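Local structure of prephenate dehydrogenase (3KTD) at the interface of chains A and B. The protein probably catalyses the NAD(P)+-dependent oxidative decarboxylation of prephenate to 4-hydroxyphenylpyruvate, a step of tyrosine biosynthesis. Coordinates in Å, arbitrary orientation; residue numbers count along the deposited sequence, not the author numbering. Chains: chain A/B, Prephenate dehydrogenase.

All four contacts belong to one two-fold symmetric interface, so each recurs with the chains exchanged. Contact 1 lies about 15 Å from contact 2, about 22 Å from contact 4 and about 32 Å from contact 3, measured between the centres of their C-alpha atoms. Contacts 2 and 4 are largely the same meeting, of helix 238-247 with the helix starting at 278, seen from the two chains and about 31 Å apart. Helix 187-214 serves both contact 1 and contact 4. Contact 3 adds the C-terminal helix 324-334, so the pairing extends beyond the helical core and probably stabilises the dimer.

Contact 1: the interface of chains A and B. Residues chain A 207, 210-211, 214; chain B 255, 258-259, 262.
Two helices, 187-214 of chain A and 249-271 of chain B, pack in a mainly apolar helix-helix interface that helps join the chains into the probable dimer. B:Ile262 does much of the packing and reaches chain A with two branches. Its CD1 comes to 3.6 Å from CG2 of A:Ile210, the two side chains crossing obliquely. The B:Ile262 and A:Thr207 side chains slide past each other in opposite directions, their CG2 methyls 3.8 Å apart. The threonine methyl lies anti to the backbone N (chi1 -51° for OG1), which turns it toward the backbone of B:Ala259, 3.7 Å from the alanine CA. A:Val211 divides its branches: CG2 packs near B:Ala259 and B:Ile262, while CG1 faces the carbonyl O of B:Ala255 at 3.8 Å. A polar bond borders this apolar patch. ND2 of A:Asn214 donates to OE1 of the B:Glu258 carboxylate at 3.0 Å, nearly straight at the hydrogen (176°). The acceptor lies in the amide plane, but the donor approaches from above the carboxylate plane, with the two planes 61° apart. The extended outer chain of B:Glu258 carries OE1 to the amide. A:Asn214 is the last residue of its long helix, so the bond marks that helix's C-terminal end, within the helical region that pairs the subunits.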
ATOM      1  N   THR A 207       3.964   8.414   7.966  1.00 31.88           N
ATOM      2  CA  THR A 207       4.872   7.925   8.988  1.00 32.16           C
ATOM      3  C   THR A 207       5.950   7.033   8.396  1.00 32.70           C
ATOM      4  O   THR A 207       7.122   7.167   8.734  1.00 32.84           O
ATOM      5  CB  THR A 207       4.119   7.121  10.062  1.00 32.13           C
ATOM      6  OG1 THR A 207       3.004   7.880  10.542  1.00 31.69           O
ATOM      7  CG2 THR A 207       5.049   6.789  11.220  1.00 29.11           C
ATOM      8  N   ILE A 210       8.658   8.875   6.319  1.00 30.95           N
ATOM      9  CA  ILE A 210       9.620   9.579   7.161  1.00 30.60           C
ATOM     10  C   ILE A 210      10.649   8.598   7.727  1.00 31.35           C
ATOM     11  O   ILE A 210      11.861   8.829   7.607  1.00 30.91           O
ATOM     12  CB  ILE A 210       8.932  10.327   8.310  1.00 30.37           C
ATOM     13  CG1 ILE A 210       8.081  11.474   7.763  1.00 28.84           C
ATOM     14  CG2 ILE A 210       9.973  10.883   9.283  1.00 29.37           C
ATOM     15  CD1 ILE A 210       7.184  12.102   8.802  1.00 28.04           C
ATOM     16  N   VAL A 211      10.168   7.501   8.317  1.00 31.33           N
ATOM     17  CA  VAL A 211      11.060   6.489   8.890  1.00 31.62           C
ATOM     18  C   VAL A 211      12.017   5.915   7.837  1.00 32.05           C
ATOM     19  O   VAL A 211      13.176   5.606   8.138  1.00 32.35           O
ATOM     20  CB  VAL A 211      10.288   5.351   9.589  1.00 31.61           C
ATOM     21  CG1 VAL A 211      11.256   4.281  10.131  1.00 28.76           C
ATOM     22  CG2 VAL A 211       9.424   5.913  10.722  1.00 29.95           C
ATOM     23  N   ASN A 214      14.486   8.751   6.925  1.00 31.86           N
ATOM     24  CA  ASN A 214      15.442   8.849   8.035  1.00 31.84           C
ATOM     25  C   ASN A 214      16.615   7.902   7.864  1.00 32.20           C
ATOM     26  O   ASN A 214      17.716   8.195   8.327  1.00 32.54           O
ATOM     27  CB  ASN A 214      14.772   8.560   9.385  1.00 31.61           C
ATOM     28  CG  ASN A 214      13.840   9.680   9.850  1.00 31.54           C
ATOM     29  OD1 ASN A 214      13.724  10.744   9.227  1.00 29.61           O
ATOM     30  ND2 ASN A 214      13.161   9.430  10.958  1.00 32.84           N
TER
ATOM     31  N   ALA B 255      13.385   1.009  14.278  1.00 35.31           N
ATOM     32  CA  ALA B 255      12.497   1.619  13.270  1.00 34.57           C
ATOM     33  C   ALA B 255      11.066   1.842  13.773  1.00 34.80           C
ATOM     34  O   ALA B 255      10.468   2.903  13.543  1.00 35.14           O
ATOM     35  CB  ALA B 255      12.475   0.766  12.022  1.00 33.89           C
ATOM     36  N   GLU B 258      10.699   4.861  16.015  1.00 34.42           N
ATOM     37  CA  GLU B 258      10.610   6.113  15.273  1.00 34.76           C
ATOM     38  C   GLU B 258       9.184   6.298  14.773  1.00 34.41           C
ATOM     39  O   GLU B 258       8.638   7.391  14.854  1.00 34.63           O
ATOM     40  CB  GLU B 258      11.595   6.145  14.105  1.00 34.89           C
ATOM     41  CG  GLU B 258      13.039   6.254  14.555  1.00 36.84           C
ATOM     42  CD  GLU B 258      14.005   6.518  13.425  1.00 37.85           C
ATOM     43  OE1 GLU B 258      13.564   6.757  12.277  1.00 38.46           O
ATOM     44  OE2 GLU B 258      15.222   6.485  13.695  1.00 40.80           O
ATOM     45  N   ALA B 259       8.585   5.223  14.275  1.00 34.17           N
ATOM     46  CA  ALA B 259       7.204   5.270  13.823  1.00 34.51           C
ATOM     47  C   ALA B 259       6.295   5.705  14.972  1.00 34.79           C
ATOM     48  O   ALA B 259       5.462   6.594  14.800  1.00 35.22           O
ATOM     49  CB  ALA B 259       6.768   3.917  13.278  1.00 34.08           C
ATOM     50  N   ILE B 262       6.517   9.401  15.829  1.00 33.72           N
ATOM     51  CA  ILE B 262       5.775  10.176  14.833  1.00 33.94           C
ATOM     52  C   ILE B 262       4.265  10.059  15.031  1.00 34.32           C
ATOM     53  O   ILE B 262       3.545  11.051  14.975  1.00 33.38           O
ATOM     54  CB  ILE B 262       6.127   9.708  13.411  1.00 33.54           C
ATOM     55  CG1 ILE B 262       7.582  10.043  13.089  1.00 31.91           C
ATOM     56  CG2 ILE B 262       5.217  10.365  12.396  1.00 32.46           C
ATOM     57  CD1 ILE B 262       8.105   9.319  11.888  1.00 29.46           C
TER

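Contact 2: the interface of chains A and B. Residues chain A 238, 242; chain B 276-278, 281-282.
A:Arg242, on helix 238-247, reaches over the start of helix 278-292 of chain B and is the main contributor from chain A to this helix-end interface. From CB the chain leaves with CG anti to the carbonyl carbon (chi1 -71°), and CG packs against the methyl CB of B:Ala281 at 3.9 Å, near the backbone O of B:Ile277. The chain stays extended through chi2, which brings CD near CA of B:Glu278; the bend at chi3 (62°) then turns NE and the guanidinium across that residue's side chain. NE and CZ follow over the glutamate methylene, and CZ comes to 3.5 Å from CG of B:Glu278, which sits over the centre of one guanidinium face. The carboxylate stacks on the guanidinium, their planes 19° apart. NH1 makes a salt bridge with OE1 at 3.2 Å, although its N-H points elsewhere. NH2 ends 3.7 Å from OD1 of B:Asn276, whose amide lies nearly parallel to the guanidinium. That same OD1 accepts a hydrogen bond from the backbone N of B:Glu278 at 2.8 Å, capping the helix start. One helix turn before the arginine, CB of A:Pro238 packs by OD1 of B:Asp282. Stacking and opposite charge hold the chains together here and probably help set the register of these helices.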
ATOM      1  N   PRO A 238      -0.442  17.699   0.915  1.00 49.74           N
ATOM      2  CA  PRO A 238      -0.503  17.963   2.344  1.00 48.91           C
ATOM      3  C   PRO A 238      -1.780  18.699   2.753  1.00 48.98           C
ATOM      4  O   PRO A 238      -2.352  18.385   3.800  1.00 49.38           O
ATOM      5  CB  PRO A 238       0.727  18.836   2.594  1.00 48.52           C
ATOM      6  CG  PRO A 238       1.673  18.477   1.521  1.00 48.89           C
ATOM      7  CD  PRO A 238       0.856  18.087   0.332  1.00 49.53           C
ATOM      8  N   ARG A 242      -4.381  16.937   5.494  1.00 47.39           N
ATOM      9  CA  ARG A 242      -4.742  17.696   6.700  1.00 47.70           C
ATOM     10  C   ARG A 242      -6.241  17.938   6.809  1.00 47.77           C
ATOM     11  O   ARG A 242      -6.796  17.857   7.906  1.00 47.67           O
ATOM     12  CB  ARG A 242      -4.032  19.050   6.731  1.00 47.99           C
ATOM     13  CG  ARG A 242      -2.522  18.988   6.982  1.00 49.04           C
ATOM     14  CD  ARG A 242      -1.921  20.387   6.990  1.00 49.22           C
ATOM     15  NE  ARG A 242      -2.483  21.193   8.074  1.00 50.26           N
ATOM     16  CZ  ARG A 242      -2.429  22.522   8.145  1.00 52.07           C
ATOM     17  NH1 ARG A 242      -1.831  23.235   7.191  1.00 52.01           N
ATOM     18  NH2 ARG A 242      -2.980  23.146   9.182  1.00 52.77           N
TER
ATOM     19  N   ASN B 276      -4.321  19.762  14.384  1.00 44.18           N
ATOM     20  CA  ASN B 276      -3.262  20.153  13.458  1.00 43.58           C
ATOM     21  C   ASN B 276      -2.197  19.061  13.248  1.00 42.70           C
ATOM     22  O   ASN B 276      -1.510  18.683  14.196  1.00 42.12           O
ATOM     23  CB  ASN B 276      -2.595  21.434  13.987  1.00 43.46           C
ATOM     24  CG  ASN B 276      -1.625  22.063  12.990  1.00 43.61           C
ATOM     25  OD1 ASN B 276      -1.213  21.442  12.011  1.00 45.24           O
ATOM     26  ND2 ASN B 276      -1.255  23.310  13.250  1.00 44.31           N
ATOM     27  N   ILE B 277      -2.077  18.567  12.008  1.00 41.77           N
ATOM     28  CA  ILE B 277      -1.006  17.636  11.620  1.00 40.97           C
ATOM     29  C   ILE B 277      -0.176  18.218  10.470  1.00 40.92           C
ATOM     30  O   ILE B 277       0.175  17.522   9.516  1.00 39.97           O
ATOM     31  CB  ILE B 277      -1.522  16.211  11.256  1.00 40.85           C
ATOM     32  CG1 ILE B 277      -2.513  16.243  10.087  1.00 40.85           C
ATOM     33  CG2 ILE B 277      -2.167  15.553  12.471  1.00 40.64           C
ATOM     34  CD1 ILE B 277      -2.692  14.898   9.409  1.00 39.59           C
ATOM     35  N   GLU B 278       0.116  19.513  10.568  1.00 41.86           N
ATOM     36  CA  GLU B 278       1.012  20.183   9.628  1.00 42.69           C
ATOM     37  C   GLU B 278       2.263  19.341   9.430  1.00 42.50           C
ATOM     38  O   GLU B 278       2.514  18.797   8.352  1.00 42.07           O
ATOM     39  CB  GLU B 278       1.448  21.547  10.188  1.00 43.26           C
ATOM     40  CG  GLU B 278       0.681  22.747   9.684  1.00 46.48           C
ATOM     41  CD  GLU B 278       1.187  23.225   8.329  1.00 49.01           C
ATOM     42  OE1 GLU B 278       1.214  22.409   7.374  1.00 51.99           O
ATOM     43  OE2 GLU B 278       1.556  24.417   8.226  1.00 46.12           O
ATOM     44  N   ALA B 281       2.107  15.750   7.732  1.00 37.69           N
ATOM     45  CA  ALA B 281       1.759  15.865   6.319  1.00 37.11           C
ATOM     46  C   ALA B 281       2.924  16.405   5.492  1.00 36.82           C
ATOM     47  O   ALA B 281       3.302  15.806   4.486  1.00 36.39           O
ATOM     48  CB  ALA B 281       0.537  16.748   6.155  1.00 37.24           C
ATOM     49  N   ASP B 282       3.503  17.519   5.935  1.00 36.99           N
ATOM     50  CA  ASP B 282       4.635  18.150   5.235  1.00 37.58           C
ATOM     51  C   ASP B 282       5.878  17.231   5.117  1.00 36.93           C
ATOM     52  O   ASP B 282       6.402  17.013   4.018  1.00 36.28           O
ATOM     53  CB  ASP B 282       5.043  19.457   5.933  1.00 38.33           C
ATOM     54  CG  ASP B 282       3.886  20.444   6.086  1.00 41.20           C
ATOM     55  OD1 ASP B 282       2.839  20.283   5.417  1.00 45.69           O
ATOM     56  OD2 ASP B 282       4.029  21.390   6.895  1.00 44.01           O
TER

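Contact 3: the interface of chains A and B. Residues chain A 294, 333-335; chain B 217-218, 220-221.
B:Ala217, near the start of helix 216-222, presses its methyl into a niche of chain A made of backbone carbonyls and an arginine. Its CB lies 3.3 Å from the carbonyl O of A:Thr333, with the O of A:Leu334 equally near. On another side the NH1 end of the A:Arg294 guanidinium abuts it. The carbonyl O of B:Ala217 itself lies over one face of that guanidinium, offset toward the rim and 3.8 Å above the plane. Further back along the arginine, CD touches CB of B:Leu220 at 3.8 Å, the two side chains crossing at about a right angle. On another side of the short helix, CD1 of B:Leu218 packs on CA of A:Gly335. The B:Ser221 hydroxyl OG, swung opposite the backbone N (chi1 -179°), donates in the carbonyl plane to a lone pair of the A:Gly335 O at 2.9 Å.

Water 1 links the chains too, lying 3.2 Å from the carbonyl O of A:Thr333 and at the same distance from the backbone N of B:Leu218. This polar and apolar junction joins the C-terminal part of one subunit to a short helix of its partner. Behind the first shell, the end of helix 324-334 positions the arginine, whose bend at chi3 (-60°) helps direct its guanidinium to the A:Leu334 carbonyl. NH2 of A:Arg294 donates to that O at 3.1 Å, within the carbonyl plane and close to the guanidinium plane, which probably helps to fix the turn of the group.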
ATOM      1  N   ARG A 294     -14.313  -9.692   0.187  1.00 48.46           N
ATOM      2  CA  ARG A 294     -15.429  -8.846  -0.242  1.00 50.85           C
ATOM      3  C   ARG A 294     -15.024  -7.727  -1.223  1.00 52.14           C
ATOM      4  O   ARG A 294     -15.552  -6.624  -1.180  1.00 51.64           O
ATOM      5  CB  ARG A 294     -16.213  -8.315   0.956  1.00 51.76           C
ATOM      6  CG  ARG A 294     -15.493  -7.367   1.882  1.00 54.36           C
ATOM      7  CD  ARG A 294     -16.423  -7.038   3.049  1.00 60.64           C
ATOM      8  NE  ARG A 294     -17.673  -6.407   2.603  1.00 64.81           N
ATOM      9  CZ  ARG A 294     -18.804  -6.352   3.312  1.00 69.04           C
ATOM     10  NH1 ARG A 294     -18.892  -6.907   4.520  1.00 70.25           N
ATOM     11  NH2 ARG A 294     -19.870  -5.744   2.799  1.00 70.67           N
ATOM     12  N   THR A 333     -25.198  -1.460   8.560  1.00 35.02           N
ATOM     13  CA  THR A 333     -24.532  -2.450   9.399  1.00 35.03           C
ATOM     14  C   THR A 333     -23.768  -3.475   8.564  1.00 35.25           C
ATOM     15  O   THR A 333     -22.684  -3.934   8.944  1.00 34.44           O
ATOM     16  CB  THR A 333     -25.558  -3.218  10.252  1.00 35.14           C
ATOM     17  OG1 THR A 333     -26.463  -2.290  10.864  1.00 34.83           O
ATOM     18  CG2 THR A 333     -24.852  -4.069  11.321  1.00 34.12           C
ATOM     19  N   LEU A 334     -24.357  -3.826   7.426  1.00 35.31           N
ATOM     20  CA  LEU A 334     -23.811  -4.841   6.548  1.00 35.49           C
ATOM     21  C   LEU A 334     -22.884  -4.277   5.471  1.00 35.61           C
ATOM     22  O   LEU A 334     -22.183  -5.034   4.798  1.00 35.81           O
ATOM     23  CB  LEU A 334     -24.959  -5.612   5.885  1.00 35.53           C
ATOM     24  CG  LEU A 334     -25.827  -6.490   6.784  1.00 33.95           C
ATOM     25  CD1 LEU A 334     -26.969  -7.076   5.977  1.00 32.75           C
ATOM     26  CD2 LEU A 334     -24.994  -7.598   7.419  1.00 35.12           C
ATOM     27  N   GLY A 335     -22.865  -2.963   5.303  1.00 35.60           N
ATOM     28  CA  GLY A 335     -22.094  -2.363   4.212  1.00 35.72           C
ATOM     29  C   GLY A 335     -22.705  -2.754   2.874  1.00 35.43           C
ATOM     30  O   GLY A 335     -22.025  -2.804   1.848  1.00 34.43           O
TER
ATOM     31  N   ALA B 217     -18.272  -4.801   8.907  1.00 31.28           N
ATOM     32  CA  ALA B 217     -18.731  -4.821   7.520  1.00 30.94           C
ATOM     33  C   ALA B 217     -18.617  -3.463   6.796  1.00 30.70           C
ATOM     34  O   ALA B 217     -18.073  -3.390   5.697  1.00 30.88           O
ATOM     35  CB  ALA B 217     -20.161  -5.350   7.447  1.00 29.65           C
ATOM     36  N   LEU B 218     -19.104  -2.391   7.406  1.00 30.51           N
ATOM     37  CA  LEU B 218     -19.113  -1.102   6.718  1.00 30.63           C
ATOM     38  C   LEU B 218     -17.712  -0.618   6.377  1.00 31.22           C
ATOM     39  O   LEU B 218     -17.479  -0.178   5.249  1.00 31.62           O
ATOM     40  CB  LEU B 218     -19.839  -0.029   7.528  1.00 30.06           C
ATOM     41  CG  LEU B 218     -20.023   1.295   6.779  1.00 29.39           C
ATOM     42  CD1 LEU B 218     -21.024   1.146   5.633  1.00 24.89           C
ATOM     43  CD2 LEU B 218     -20.452   2.396   7.744  1.00 28.19           C
ATOM     44  N   LEU B 220     -14.857  -2.261   5.909  1.00 30.40           N
ATOM     45  CA  LEU B 220     -14.290  -3.036   4.812  1.00 30.91           C
ATOM     46  C   LEU B 220     -14.964  -2.714   3.474  1.00 30.76           C
ATOM     47  O   LEU B 220     -14.323  -2.704   2.427  1.00 31.46           O
ATOM     48  CB  LEU B 220     -14.390  -4.535   5.105  1.00 30.88           C
ATOM     49  CG  LEU B 220     -13.641  -5.015   6.350  1.00 31.07           C
ATOM     50  CD1 LEU B 220     -13.810  -6.502   6.538  1.00 30.97           C
ATOM     51  CD2 LEU B 220     -12.173  -4.654   6.276  1.00 32.76           C
ATOM     52  N   SER B 221     -16.256  -2.430   3.516  1.00 30.56           N
ATOM     53  CA  SER B 221     -17.009  -2.125   2.312  1.00 30.12           C
ATOM     54  C   SER B 221     -16.622  -0.757   1.737  1.00 29.58           C
ATOM     55  O   SER B 221     -16.610  -0.570   0.521  1.00 29.83           O
ATOM     56  CB  SER B 221     -18.499  -2.194   2.624  1.00 30.12           C
ATOM     57  OG  SER B 221     -19.268  -1.932   1.474  1.00 34.44           O
TER
HETATM   58  O   HOH W   1     -20.320  -2.232  10.360  1.00 33.06           O

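Contact 4: the interface of chains A and B. Residues chain A 281-282, 285; chain B 206, 236-238, 242.
B:Pro238 packs beneath the aromatic ring of A:Tyr285 in a largely apolar contact between the subunits. The pyrrolidine lies aslant across the tyrosine side chain: the proline CG comes to 3.6 Å from the tyrosine CB, while CD lies 3.8 Å above the ring plane, displaced toward the rim. Thus the pyrrolidine covers the inner part of one aromatic face, near CG, and the phenol hydroxyl extends beyond it. Placing the tyrosine CG anti to the backbone N (chi1 176°) directs the ring away from the N-terminal side of its helix and over the proline. On the same side of the ring as the proline, CD1 of A:Tyr285 approaches the carbonyl O of B:Thr236 at 3.6 Å.

A:Asp282 and A:Ala281 meet B:Pro238 and B:Arg242 as the twins of the pairs in contact 2; in addition the alanine methyl CB lies 3.9 Å from CB of the proline. The side chain of B:Glu206 bends at chi2 (-71°) and brings its carboxylate alongside the backbone of the tyrosine helix, with OE1 3.3 Å from the N of A:Tyr285 and OE2 3.7 Å from the carbonyl O of A:Ala281. In the fold, B:Pro238 opens helix 238-247 just after the loop residues B:Thr236 and B:Asp237, and this helix start lies against helix 278-293 of chain A, with B:Glu206 contributed by the long helix 187-214.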
ATOM      1  N   ALA A 281       0.641 -11.097  13.210  1.00 32.06           N
ATOM      2  CA  ALA A 281       0.737 -11.757  11.916  1.00 31.11           C
ATOM      3  C   ALA A 281      -0.489 -12.586  11.538  1.00 30.70           C
ATOM      4  O   ALA A 281      -0.956 -12.474  10.411  1.00 31.64           O
ATOM      5  CB  ALA A 281       1.981 -12.624  11.863  1.00 31.30           C
ATOM      6  N   ASP A 282      -0.995 -13.429  12.442  1.00 29.85           N
ATOM      7  CA  ASP A 282      -2.164 -14.249  12.166  0.50 29.10           C
ATOM      8  C   ASP A 282      -3.382 -13.324  11.999  1.00 29.81           C
ATOM      9  O   ASP A 282      -4.157 -13.466  11.070  1.00 31.26           O
ATOM     10  CB  ASP A 282      -2.379 -15.264  13.301  0.50 28.20           C
ATOM     11  CG  ASP A 282      -1.169 -16.202  13.514  0.50 26.10           C
ATOM     12  OD1 ASP A 282      -0.281 -16.286  12.637  0.50 20.54           O
ATOM     13  OD2 ASP A 282      -1.113 -16.871  14.567  0.50 22.68           O
ATOM     14  N   TYR A 285      -3.142 -11.106   8.670  1.00 30.88           N
ATOM     15  CA  TYR A 285      -3.427 -11.953   7.525  1.00 30.90           C
ATOM     16  C   TYR A 285      -4.908 -12.248   7.373  1.00 31.02           C
ATOM     17  O   TYR A 285      -5.464 -12.179   6.286  1.00 31.55           O
ATOM     18  CB  TYR A 285      -2.677 -13.275   7.658  1.00 30.40           C
ATOM     19  CG  TYR A 285      -2.984 -14.259   6.555  1.00 30.82           C
ATOM     20  CD1 TYR A 285      -2.546 -14.032   5.253  1.00 32.78           C
ATOM     21  CD2 TYR A 285      -3.710 -15.418   6.808  1.00 31.84           C
ATOM     22  CE1 TYR A 285      -2.829 -14.929   4.230  1.00 32.50           C
ATOM     23  CE2 TYR A 285      -3.991 -16.323   5.794  1.00 31.67           C
ATOM     24  CZ  TYR A 285      -3.546 -16.071   4.510  1.00 30.72           C
ATOM     25  OH  TYR A 285      -3.821 -16.958   3.505  1.00 31.68           O
TER
ATOM     26  N   GLU B 206      -0.042  -5.057   8.616  1.00 34.55           N
ATOM     27  CA  GLU B 206      -0.806  -5.992   9.439  1.00 34.68           C
ATOM     28  C   GLU B 206      -1.701  -5.179  10.370  1.00 34.78           C
ATOM     29  O   GLU B 206      -2.880  -5.512  10.552  1.00 35.30           O
ATOM     30  CB  GLU B 206       0.099  -6.933  10.271  1.00 35.56           C
ATOM     31  CG  GLU B 206       1.110  -7.853   9.500  1.00 34.76           C
ATOM     32  CD  GLU B 206       0.466  -8.993   8.723  1.00 35.69           C
ATOM     33  OE1 GLU B 206      -0.695  -8.861   8.286  1.00 39.10           O
ATOM     34  OE2 GLU B 206       1.136 -10.026   8.523  1.00 35.74           O
ATOM     35  N   THR B 236       0.495 -11.565   2.592  1.00 37.37           N
ATOM     36  CA  THR B 236       1.554 -12.557   2.519  1.00 38.70           C
ATOM     37  C   THR B 236       1.369 -13.455   3.734  1.00 39.38           C
ATOM     38  O   THR B 236       0.833 -13.021   4.760  1.00 39.56           O
ATOM     39  CB  THR B 236       2.973 -11.943   2.448  1.00 38.71           C
ATOM     40  OG1 THR B 236       3.285 -11.290   3.676  1.00 41.85           O
ATOM     41  CG2 THR B 236       3.073 -10.937   1.295  1.00 38.77           C
ATOM     42  N   ASP B 237       1.776 -14.712   3.606  1.00 40.27           N
ATOM     43  CA  ASP B 237       1.532 -15.700   4.660  1.00 40.76           C
ATOM     44  C   ASP B 237       2.177 -15.267   5.985  1.00 40.43           C
ATOM     45  O   ASP B 237       3.297 -14.773   5.993  1.00 41.02           O
ATOM     46  CB  ASP B 237       1.993 -17.089   4.225  1.00 40.98           C
ATOM     47  CG  ASP B 237       1.268 -17.583   2.963  1.00 45.04           C
ATOM     48  OD1 ASP B 237       1.041 -16.771   2.026  1.00 53.73           O
ATOM     49  OD2 ASP B 237       0.950 -18.787   2.893  1.00 44.51           O
ATOM     50  N   PRO B 238       1.447 -15.417   7.104  1.00 40.10           N
ATOM     51  CA  PRO B 238       1.948 -14.931   8.379  1.00 40.42           C
ATOM     52  C   PRO B 238       3.300 -15.519   8.759  1.00 41.15           C
ATOM     53  O   PRO B 238       4.125 -14.825   9.346  1.00 41.52           O
ATOM     54  CB  PRO B 238       0.885 -15.395   9.378  1.00 40.56           C
ATOM     55  CG  PRO B 238      -0.281 -15.753   8.591  1.00 39.58           C
ATOM     56  CD  PRO B 238       0.193 -16.171   7.268  1.00 40.01           C
ATOM     57  N   ARG B 242       6.391 -13.344  10.199  1.00 38.36           N
ATOM     58  CA  ARG B 242       6.998 -13.625  11.490  1.00 39.46           C
ATOM     59  C   ARG B 242       8.501 -13.832  11.351  1.00 39.66           C
ATOM     60  O   ARG B 242       9.274 -13.182  12.038  1.00 39.94           O
ATOM     61  CB  ARG B 242       6.414 -14.891  12.113  1.00 39.87           C
ATOM     62  CG  ARG B 242       4.972 -14.807  12.564  1.00 41.96           C
ATOM     63  CD  ARG B 242       4.635 -16.029  13.386  1.00 42.75           C
ATOM     64  NE  ARG B 242       5.325 -15.983  14.669  1.00 44.76           N
ATOM     65  CZ  ARG B 242       5.465 -17.008  15.504  1.00 45.27           C
ATOM     66  NH1 ARG B 242       4.969 -18.205  15.215  1.00 46.66           N
ATOM     67  NH2 ARG B 242       6.103 -16.826  16.649  1.00 46.19           N
TER